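Local atomic coordinates of vacuolar protein sorting-associated protein 29 (PDB entry 5XCJ), a protein that binds metal ions through a metallophosphatase fold and probably serves in protein transport as the Vps29 component of the retromer. Residues N145-L153 against I162-G170. The protein carries 1 engineered substitution. Numbering follows the deposited sequence.
Sequences NPVPSFMLL and IYEYTLVDG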
ATOM      1  N   ASN A 145      -3.933  -6.669 -16.885  1.00 17.24           N
ATOM      2  CA  ASN A 145      -2.748  -7.435 -16.531  1.00 19.05           C
ATOM      3  C   ASN A 145      -1.990  -6.891 -15.319  1.00 18.21           C
ATOM      4  O   ASN A 145      -0.932  -6.293 -15.464  1.00 17.37           O
ATOM      5  CB  ASN A 145      -1.813  -7.560 -17.730  1.00 24.95           C
ATOM      6  CG  ASN A 145      -0.934  -8.785 -17.651  1.00 26.00           C
ATOM      7  OD1 ASN A 145      -0.416  -9.120 -16.589  1.00 23.03           O
ATOM      8  ND2 ASN A 145      -0.768  -9.468 -18.774  1.00 33.07           N
ATOM      9  N   PRO A 146      -2.531  -7.112 -14.129  1.00 16.82           N
ATOM     10  CA  PRO A 146      -1.889  -6.639 -12.903  1.00 14.57           C
ATOM     11  C   PRO A 146      -0.561  -7.344 -12.674  1.00 14.32           C
ATOM     12  O   PRO A 146      -0.426  -8.505 -13.022  1.00 21.13           O
ATOM     13  CB  PRO A 146      -2.882  -7.030 -11.809  1.00 13.80           C
ATOM     14  CG  PRO A 146      -3.657  -8.163 -12.376  1.00 13.72           C
ATOM     15  CD  PRO A 146      -3.705  -7.959 -13.859  1.00 15.90           C
ATOM     16  N   VAL A 147       0.401  -6.643 -12.093  1.00 12.15           N
ATOM     17  CA  VAL A 147       1.710  -7.214 -11.799  1.00 10.85           C
ATOM     18  C   VAL A 147       1.996  -7.033 -10.317  1.00 12.03           C
ATOM     19  O   VAL A 147       1.575  -6.047  -9.726  1.00 14.62           O
ATOM     20  CB  VAL A 147       2.837  -6.543 -12.604  1.00 11.53           C
ATOM     21  CG1 VAL A 147       2.729  -6.904 -14.074  1.00 13.05           C
ATOM     22  CG2 VAL A 147       2.827  -5.036 -12.391  1.00 10.16           C
ATOM     23  N   PRO A 148       2.724  -7.965  -9.712  1.00  9.98           N
ATOM     24  CA  PRO A 148       3.005  -7.846  -8.282  1.00  9.04           C
ATOM     25  C   PRO A 148       3.759  -6.551  -8.031  1.00  9.35           C
ATOM     26  O   PRO A 148       4.693  -6.237  -8.755  1.00 12.24           O
ATOM     27  CB  PRO A 148       3.898  -9.051  -7.996  1.00 10.64           C
ATOM     28  CG  PRO A 148       3.486 -10.051  -9.015  1.00  8.54           C
ATOM     29  CD  PRO A 148       3.158  -9.267 -10.246  1.00  8.90           C
ATOM     30  N   SER A 149       3.315  -5.802  -7.035  1.00  8.92           N
ATOM     31  CA  SER A 149       3.923  -4.532  -6.708  1.00  8.54           C
ATOM     32  C   SER A 149       3.844  -4.169  -5.237  1.00  8.58           C
ATOM     33  O   SER A 149       2.981  -4.641  -4.516  1.00  8.90           O
ATOM     34  CB  SER A 149       3.239  -3.431  -7.512  1.00 10.13           C
ATOM     35  OG  SER A 149       3.615  -3.512  -8.868  1.00 15.96           O
ATOM     36  N   PHE A 150       4.780  -3.327  -4.815  1.00  8.08           N
ATOM     37  CA  PHE A 150       4.827  -2.779  -3.464  1.00  8.28           C
ATOM     38  C   PHE A 150       5.686  -1.514  -3.434  1.00  7.86           C
ATOM     39  O   PHE A 150       6.389  -1.210  -4.390  1.00  7.61           O
ATOM     40  CB  PHE A 150       5.241  -3.801  -2.405  1.00  8.41           C
ATOM     41  CG  PHE A 150       6.702  -4.122  -2.406  1.00  7.21           C
ATOM     42  CD1 PHE A 150       7.593  -3.327  -1.717  1.00  6.60           C
ATOM     43  CD2 PHE A 150       7.177  -5.223  -3.087  1.00  8.69           C
ATOM     44  CE1 PHE A 150       8.935  -3.625  -1.711  1.00  6.60           C
ATOM     45  CE2 PHE A 150       8.518  -5.523  -3.088  1.00  7.48           C
ATOM     46  CZ  PHE A 150       9.397  -4.721  -2.400  1.00  7.08           C
ATOM     47  N   MET A 151       5.606  -0.781  -2.336  1.00  6.39           N
ATOM     48  CA  MET A 151       6.363   0.450  -2.181  1.00  6.77           C
ATOM     49  C   MET A 151       7.138   0.482  -0.878  1.00  7.51           C
ATOM     50  O   MET A 151       6.713  -0.081   0.121  1.00  6.61           O
ATOM     51  CB  MET A 151       5.424   1.650  -2.158  1.00  6.79           C
ATOM     52  CG  MET A 151       4.844   2.094  -3.480  1.00  7.83           C
ATOM     53  SD  MET A 151       3.794   3.535  -3.186  1.00  9.92           S
ATOM     54  CE  MET A 151       3.313   3.956  -4.855  1.00  8.27           C
ATOM     55  N   LEU A 152       8.284   1.147  -0.908  1.00  7.76           N
ATOM     56  CA  LEU A 152       9.085   1.351   0.280  1.00  8.84           C
ATOM     57  C   LEU A 152       9.291   2.851   0.377  1.00 10.04           C
ATOM     58  O   LEU A 152       9.703   3.478  -0.592  1.00  9.58           O
ATOM     59  CB  LEU A 152      10.426   0.639   0.189  1.00  9.19           C
ATOM     60  CG  LEU A 152      10.388  -0.852   0.485  1.00 11.04           C
ATOM     61  CD1 LEU A 152      11.780  -1.444   0.374  1.00 10.09           C
ATOM     62  CD2 LEU A 152       9.798  -1.092   1.863  1.00 13.06           C
ATOM     63  N   LEU A 153       8.984   3.423   1.529  1.00 10.74           N
ATOM     64  CA  LEU A 153       9.139   4.856   1.712  1.00 11.10           C
ATOM     65  C   LEU A 153      10.265   5.171   2.667  1.00 13.09           C
ATOM     66  O   LEU A 153      10.378   4.568   3.724  1.00 13.97           O
ATOM     67  CB  LEU A 153       7.859   5.499   2.249  1.00 11.18           C
ATOM     68  CG  LEU A 153       6.497   5.153   1.652  1.00  7.74           C
ATOM     69  CD1 LEU A 153       5.426   5.952   2.378  1.00  7.87           C
ATOM     70  CD2 LEU A 153       6.461   5.413   0.157  1.00  5.41           C
ATOM     71  N   ILE A 162      10.153   7.576  -2.509  1.00 10.05           N
ATOM     72  CA  ILE A 162       9.351   6.409  -2.818  1.00 10.82           C
ATOM     73  C   ILE A 162      10.083   5.435  -3.724  1.00  9.39           C
ATOM     74  O   ILE A 162      10.538   5.803  -4.796  1.00 10.75           O
ATOM     75  CB  ILE A 162       8.040   6.803  -3.529  1.00  9.91           C
ATOM     76  CG1 ILE A 162       7.095   7.520  -2.569  1.00  7.34           C
ATOM     77  CG2 ILE A 162       7.378   5.588  -4.149  1.00  9.33           C
ATOM     78  CD1 ILE A 162       6.528   8.804  -3.125  1.00  8.61           C
ATOM     79  N   TYR A 163      10.189   4.192  -3.277  1.00  7.62           N
ATOM     80  CA  TYR A 163      10.821   3.144  -4.060  1.00  8.85           C
ATOM     81  C   TYR A 163       9.706   2.242  -4.571  1.00  7.36           C
ATOM     82  O   TYR A 163       9.154   1.450  -3.813  1.00  8.14           O
ATOM     83  CB  TYR A 163      11.780   2.313  -3.208  1.00 10.18           C
ATOM     84  CG  TYR A 163      12.983   3.056  -2.687  1.00  9.46           C
ATOM     85  CD1 TYR A 163      14.149   3.119  -3.429  1.00 13.29           C
ATOM     86  CD2 TYR A 163      12.963   3.669  -1.448  1.00 10.66           C
ATOM     87  CE1 TYR A 163      15.258   3.788  -2.961  1.00 13.12           C
ATOM     88  CE2 TYR A 163      14.068   4.343  -0.967  1.00 12.37           C
ATOM     89  CZ  TYR A 163      15.213   4.396  -1.730  1.00 15.43           C
ATOM     90  OH  TYR A 163      16.320   5.061  -1.269  1.00 19.43           O
ATOM     91  N   GLU A 164       9.370   2.367  -5.845  1.00  9.44           N
ATOM     92  CA  GLU A 164       8.314   1.567  -6.452  1.00  8.98           C
ATOM     93  C   GLU A 164       8.834   0.230  -6.973  1.00  9.91           C
ATOM     94  O   GLU A 164       9.555   0.191  -7.960  1.00  8.56           O
ATOM     95  CB  GLU A 164       7.666   2.322  -7.612  1.00  9.61           C
ATOM     96  CG  GLU A 164       7.290   3.766  -7.342  1.00  8.50           C
ATOM     97  CD  GLU A 164       6.696   4.432  -8.574  1.00 11.88           C
ATOM     98  OE1 GLU A 164       6.800   3.850  -9.663  1.00 12.29           O
ATOM     99  OE2 GLU A 164       6.127   5.529  -8.451  1.00 13.43           O
ATOM    100  N   TYR A 165       8.455  -0.861  -6.316  1.00  8.88           N
ATOM    101  CA  TYR A 165       8.895  -2.185  -6.742  1.00  9.87           C
ATOM    102  C   TYR A 165       7.796  -2.934  -7.482  1.00 12.15           C
ATOM    103  O   TYR A 165       6.676  -3.021  -7.000  1.00 12.58           O
ATOM    104  CB  TYR A 165       9.361  -3.029  -5.548  1.00  9.56           C
ATOM    105  CG  TYR A 165      10.657  -2.564  -4.928  1.00  9.59           C
ATOM    106  CD1 TYR A 165      11.881  -3.010  -5.402  1.00 11.24           C
ATOM    107  CD2 TYR A 165      10.657  -1.665  -3.877  1.00 10.07           C
ATOM    108  CE1 TYR A 165      13.065  -2.578  -4.843  1.00 12.52           C
ATOM    109  CE2 TYR A 165      11.832  -1.231  -3.309  1.00  9.54           C
ATOM    110  CZ  TYR A 165      13.035  -1.685  -3.798  1.00 11.17           C
ATOM    111  OH  TYR A 165      14.206  -1.250  -3.232  1.00 13.42           O
ATOM    112  N   THR A 166       8.130  -3.446  -8.662  1.00 10.61           N
ATOM    113  CA  THR A 166       7.200  -4.221  -9.469  1.00 11.27           C
ATOM    114  C   THR A 166       7.885  -5.456 -10.049  1.00 10.61           C
ATOM    115  O   THR A 166       9.086  -5.455 -10.276  1.00 10.96           O
ATOM    116  CB  THR A 166       6.596  -3.396 -10.617  1.00 10.66           C
ATOM    117  OG1 THR A 166       7.634  -2.920 -11.478  1.00 10.25           O
ATOM    118  CG2 THR A 166       5.807  -2.220 -10.070  1.00  9.99           C
ATOM    119  N   LEU A 167       7.114  -6.511 -10.273  1.00 10.49           N
ATOM    120  CA  LEU A 167       7.658  -7.719 -10.867  1.00 10.78           C
ATOM    121  C   LEU A 167       7.079  -7.813 -12.268  1.00 11.40           C
ATOM    122  O   LEU A 167       5.907  -8.116 -12.442  1.00 10.56           O
ATOM    123  CB  LEU A 167       7.253  -8.940 -10.043  1.00 11.40           C
ATOM    124  CG  LEU A 167       7.657 -10.333 -10.523  1.00 13.28           C
ATOM    125  CD1 LEU A 167       9.172 -10.486 -10.551  1.00 14.44           C
ATOM    126  CD2 LEU A 167       7.019 -11.406  -9.671  1.00 11.51           C
ATOM    127  N   VAL A 168       7.900  -7.516 -13.267  1.00 13.56           N
ATOM    128  CA  VAL A 168       7.454  -7.556 -14.647  1.00 14.01           C
ATOM    129  C   VAL A 168       8.252  -8.539 -15.490  1.00 16.91           C
ATOM    130  O   VAL A 168       9.474  -8.498 -15.514  1.00 17.00           O
ATOM    131  CB  VAL A 168       7.548  -6.178 -15.311  1.00 17.26           C
ATOM    132  CG1 VAL A 168       7.031  -6.250 -16.738  1.00 23.08           C
ATOM    133  CG2 VAL A 168       6.799  -5.143 -14.495  1.00 14.12           C
ATOM    134  N   ASP A 169       7.530  -9.449 -16.133  1.00 15.16           N
ATOM    135  CA  ASP A 169       8.108 -10.452 -17.018  1.00 19.32           C
ATOM    136  C   ASP A 169       9.155 -11.312 -16.329  1.00 18.36           C
ATOM    137  O   ASP A 169      10.135 -11.692 -16.936  1.00 24.19           O
ATOM    138  CB  ASP A 169       8.702  -9.789 -18.263  1.00 21.96           C
ATOM    139  CG  ASP A 169       7.661  -9.036 -19.069  1.00 26.92           C
ATOM    140  OD1 ASP A 169       6.464  -9.332 -18.902  1.00 27.36           O
ATOM    141  OD2 ASP A 169       8.038  -8.152 -19.861  1.00 25.22           O
ATOM    142  N   GLY A 170       8.952 -11.591 -15.048  1.00 20.62           N
ATOM    143  CA  GLY A 170       9.859 -12.433 -14.293  1.00 19.09           C
ATOM    144  C   GLY A 170      11.101 -11.729 -13.796  1.00 16.50           C
ATOM    145  O   GLY A 170      11.985 -12.348 -13.214  1.00 17.28           O
TER
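Phe150 and Leu152 each exchange a reciprocal pair of backbone hydrogen bonds with a tyrosine opposite, Tyr165 and Tyr163 respectively, and so set the register of two antiparallel strands whose axes approach to 4.7 Å. Tyr165 N lies 2.8 Å from Phe150 O, and a fifth bond, from Leu167 N to Pro148 O at 2.9 Å, carries the ladder back to Pro148, just ahead of the start of strand 149-156. At the intervening non-hydrogen-bonded positions, CA-H...O contacts fill in, as where Ser149 CA lies 3.2 Å from Tyr165 O. This is the beta hairpin of strands 149-156 and 159-168 in the metallophosphatase fold, set within a six-stranded mixed sheet between strands 2-6 and 171-179. On the face carrying the aromatic residues, a chi1 of 75° turns the Phe150 ring in against Tyr165, so that Tyr165 CB sits over one ring face, 3.7 Å from the Phe150 centroid, a CH-pi contact. The two rings are nearly parallel, at 16°, but strongly offset, with little overlap; Phe150 CE1 comes to 3.4 Å from Tyr165 CD2. Leu152 CD1 meets Tyr165 CE2 at a slant, while helix 20-28 packs on this face through Phe22, whose ring meets Phe150 edge-to-face. Across the sheet, Leu153 and Ile162 run alongside each other in the same direction, with CD2 of the leucine 3.5 Å from CG1 of the isoleucine. On that face, too, Glu164 hydrogen-bonds Thr121 through OE2, and Ser149 lies about 9 Å, side chain to side chain, from Asp8 and His117, which bind zinc in this protein, though no metal is bound to this chain.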